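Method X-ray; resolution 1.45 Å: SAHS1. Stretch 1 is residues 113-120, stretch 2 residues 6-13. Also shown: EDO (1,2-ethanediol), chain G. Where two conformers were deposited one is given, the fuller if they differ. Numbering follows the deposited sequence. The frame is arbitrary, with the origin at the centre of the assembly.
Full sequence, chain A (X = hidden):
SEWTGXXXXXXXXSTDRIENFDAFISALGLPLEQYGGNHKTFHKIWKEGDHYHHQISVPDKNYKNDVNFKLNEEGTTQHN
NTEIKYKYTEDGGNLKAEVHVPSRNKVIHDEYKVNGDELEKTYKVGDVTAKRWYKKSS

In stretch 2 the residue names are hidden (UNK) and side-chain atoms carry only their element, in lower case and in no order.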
# COMPACT_ATOMS: atom_id res chain seq x y z
N LYS A 113 3.89 0.15 -9.00
CA LYS A 113 4.45 0.22 -10.34
C LYS A 113 3.45 -0.39 -11.31
O LYS A 113 3.11 -1.57 -11.20
CB LYS A 113 5.78 -0.55 -10.38
CG LYS A 113 6.41 -0.69 -11.75
CD LYS A 113 7.68 -1.54 -11.62
CE LYS A 113 8.28 -1.93 -12.97
NZ LYS A 113 9.58 -2.65 -12.80
N VAL A 114 2.97 0.42 -12.25
CA VAL A 114 1.91 0.02 -13.17
C VAL A 114 2.55 -0.38 -14.49
O VAL A 114 3.13 0.45 -15.18
CB VAL A 114 0.86 1.13 -13.34
CG1 VAL A 114 -0.12 0.76 -14.44
CG2 VAL A 114 0.13 1.37 -12.03
N ASN A 115 2.45 -1.67 -14.82
CA ASN A 115 3.00 -2.22 -16.05
C ASN A 115 2.04 -2.11 -17.22
O ASN A 115 2.31 -2.65 -18.30
CB ASN A 115 3.39 -3.68 -15.84
CG ASN A 115 4.10 -3.91 -14.51
OD1 ASN A 115 3.48 -3.86 -13.44
ND2 ASN A 115 5.40 -4.19 -14.57
N GLY A 116 0.92 -1.41 -17.04
CA GLY A 116 -0.16 -1.41 -18.00
C GLY A 116 -1.19 -2.45 -17.61
O GLY A 116 -0.86 -3.63 -17.49
N ASP A 117 -2.44 -2.01 -17.38
CA ASP A 117 -3.54 -2.87 -16.95
C ASP A 117 -3.32 -3.45 -15.55
O ASP A 117 -4.28 -3.71 -14.82
CB ASP A 117 -3.79 -4.01 -17.95
CG ASP A 117 -3.59 -3.59 -19.39
OD1 ASP A 117 -4.19 -2.57 -19.81
OD2 ASP A 117 -2.83 -4.27 -20.11
N GLU A 118 -2.06 -3.64 -15.17
CA GLU A 118 -1.68 -4.36 -13.96
C GLU A 118 -0.83 -3.46 -13.08
O GLU A 118 -0.07 -2.61 -13.56
CB GLU A 118 -0.93 -5.64 -14.35
CG GLU A 118 0.22 -6.06 -13.46
CD GLU A 118 0.88 -7.34 -13.96
OE1 GLU A 118 0.17 -8.37 -14.07
OE2 GLU A 118 2.09 -7.31 -14.26
N LEU A 119 -0.98 -3.62 -11.77
CA LEU A 119 -0.18 -2.87 -10.80
C LEU A 119 0.62 -3.86 -9.97
O LEU A 119 0.05 -4.78 -9.38
CB LEU A 119 -1.07 -2.01 -9.89
CG LEU A 119 -0.35 -1.01 -8.99
CD1 LEU A 119 -1.26 0.17 -8.70
CD2 LEU A 119 0.09 -1.66 -7.70
N GLU A 120 1.93 -3.64 -9.90
CA GLU A 120 2.83 -4.46 -9.10
C GLU A 120 3.19 -3.67 -7.84
O GLU A 120 3.73 -2.57 -7.94
CB GLU A 120 4.09 -4.78 -9.91
CG GLU A 120 5.07 -5.72 -9.23
CD GLU A 120 6.28 -6.04 -10.11
OE1 GLU A 120 7.42 -5.99 -9.59
OE2 GLU A 120 6.09 -6.35 -11.30
N UNK A 6 -2.34 10.04 -13.38
CA UNK A 6 -1.15 9.27 -13.04
C UNK A 6 -1.49 7.80 -13.24
O UNK A 6 -2.62 7.39 -13.02
c UNK A 6 0.83 12.93 -11.04
c UNK A 6 0.61 11.54 -11.63
c UNK A 6 -0.77 9.46 -11.56
c UNK A 6 -0.66 10.91 -11.11
n UNK A 6 2.13 13.49 -11.49
N UNK A 7 -0.48 7.01 -13.63
CA UNK A 7 -0.75 5.61 -13.96
C UNK A 7 -1.24 4.82 -12.76
O UNK A 7 -2.00 3.85 -12.92
c UNK A 7 0.48 4.95 -14.57
o UNK A 7 1.54 4.91 -13.64
N UNK A 8 -0.82 5.21 -11.55
CA UNK A 8 -1.19 4.48 -10.34
C UNK A 8 -2.55 4.90 -9.78
O UNK A 8 -3.02 4.26 -8.82
c UNK A 8 0.57 5.99 -9.25
c UNK A 8 -1.11 8.74 -7.22
n UNK A 8 2.05 7.64 -9.61
c UNK A 8 0.12 7.16 -8.55
c UNK A 8 -0.99 7.45 -7.74
c UNK A 8 -0.15 9.73 -7.49
c UNK A 8 1.74 6.33 -9.87
c UNK A 8 0.95 9.47 -8.27
c UNK A 8 -0.10 4.63 -9.27
c UNK A 8 1.07 8.18 -8.80
N UNK A 9 -3.18 5.93 -10.33
CA UNK A 9 -4.53 6.26 -9.91
C UNK A 9 -5.51 5.23 -10.46
O UNK A 9 -5.32 4.69 -11.55
c UNK A 9 -4.11 8.75 -9.70
s UNK A 9 -4.24 10.37 -10.47
c UNK A 9 -5.95 10.76 -10.10
c UNK A 9 -4.91 7.66 -10.39
N UNK A 10 -6.55 4.95 -9.69
CA UNK A 10 -7.59 4.06 -10.13
C UNK A 10 -8.02 3.13 -9.02
O UNK A 10 -7.68 3.32 -7.85
N UNK A 11 -8.78 2.11 -9.40
CA UNK A 11 -9.31 1.10 -8.49
C UNK A 11 -8.63 -0.21 -8.82
O UNK A 11 -8.76 -0.72 -9.94
c UNK A 11 -13.86 3.23 -8.27
c UNK A 11 -13.08 1.95 -8.39
n UNK A 11 -13.54 4.10 -9.43
c UNK A 11 -10.82 0.97 -8.67
c UNK A 11 -11.58 2.23 -8.38
N UNK A 12 -7.90 -0.76 -7.85
CA UNK A 12 -7.06 -1.93 -8.04
C UNK A 12 -7.51 -3.05 -7.12
O UNK A 12 -7.84 -2.79 -5.96
c UNK A 12 -5.60 -1.58 -7.73
c UNK A 12 -5.09 -0.43 -8.52
c UNK A 12 -3.98 -1.18 -12.06
c UNK A 12 -4.99 0.87 -8.12
c UNK A 12 -3.73 1.16 -11.48
c UNK A 12 -4.25 0.84 -10.23
c UNK A 12 -3.61 0.14 -12.38
c UNK A 12 -4.49 -1.49 -10.82
n UNK A 12 -4.47 1.64 -9.14
c UNK A 12 -4.62 -0.47 -9.87
N UNK A 13 -7.47 -4.28 -7.61
CA UNK A 13 -7.92 -5.44 -6.85
C UNK A 13 -6.84 -6.51 -6.91
O UNK A 13 -6.24 -6.74 -7.96
c UNK A 13 -9.69 -7.30 -6.93
c UNK A 13 -10.95 -7.78 -7.63
o UNK A 13 -11.35 -8.93 -7.39
o UNK A 13 -11.53 -7.00 -8.41
c UNK A 13 -9.22 -5.98 -7.47
C1 EDO G . -15.69 6.42 -8.66
O1 EDO G . -16.47 5.78 -7.65
C2 EDO G . -16.12 5.93 -10.04
O2 EDO G . -15.07 6.16 -10.98
O HOH W 1 2.98 3.25 -11.78

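Position 6 carries four carbons in an unbranched row ending in one nitrogen, the pattern of lysine. For Lys 6 the nearest approach of its side chain to stretch 1 is 8.2 Å, from Lys 6 CB to Val 114 CG2, too far for contact, and the nitrogen is hydrogen-bonded elsewhere in the structure. Lys 6 opens a type I beta turn ending at position 9, whose backbone N donates to Lys 6 O at 3.1 Å.

Position 7 has one carbon and one oxygen, hence serine. Its CB points toward stretch 1, and the side chains of Ser 7 and Val 114 approach to 3.9 Å between OG and CB. A water joins the two residues: it lies 2.9 Å from Ser 7 OG and accepts from Val 114 N, also at 2.9 Å. The backbone packs more tightly, with Ser 7 O 3.4 Å from Val 114 CG2.

Position 8 shows one carbon leading to fused five- and six-membered rings of eight carbons and one nitrogen, which only tryptophan supplies. CA-to-CB points sideways and the end of the side chain leads away, so Trp 8 offers stretch 1 its near end: CA lies 3.8 Å and CB 4.3 Å from Val 114 CG2.

Position 9 has two carbons, a sulfur and a terminal carbon without branching, which identifies methionine. Met 9 points away and touches nothing on stretch 1.

Position 10 has no side-chain atoms and is glycine. At phi/psi 138/-167 a CB would be jammed against the preceding carbonyl oxygen, so the backbone of Gly 10 by itself calls for this residue.

Position 11 repeats the pattern of four carbons ending in nitrogen: lysine. Lys 11 is out of reach of stretch 1; its NZ makes a weak hydrogen bond to O2 of the ethanediol at 3.0 Å.

Position 12 again has one carbon followed by a fused ring pair with eight carbons and one nitrogen, but here CB points toward stretch 1. It is tryptophan. Leu 119 CD1 sits 3.5 Å from the centroid of the five-membered ring of Trp 12, 13° off the normal, a CH-pi contact over one face. Asp 117 O meets the ring edge, 3.8 Å from Trp 12 CZ3.

Position 13 has three carbons, the third bearing two oxygens: glutamate. Glu 13 makes no contact with stretch 1.

No hydrogen bond crosses directly between the stretches; the contact is chiefly apolar packing, burying 267 Å² in total. Trp 12 NE1 donates to Trp 8 O (3.0 Å, 153°), tying the indole to its own stretch while Leu 119 covers a face and Val 114 CG2 approaches Trp 12 CZ2 to 3.9 Å.

Stretch 2, residues 6-13: KSWMGKWE
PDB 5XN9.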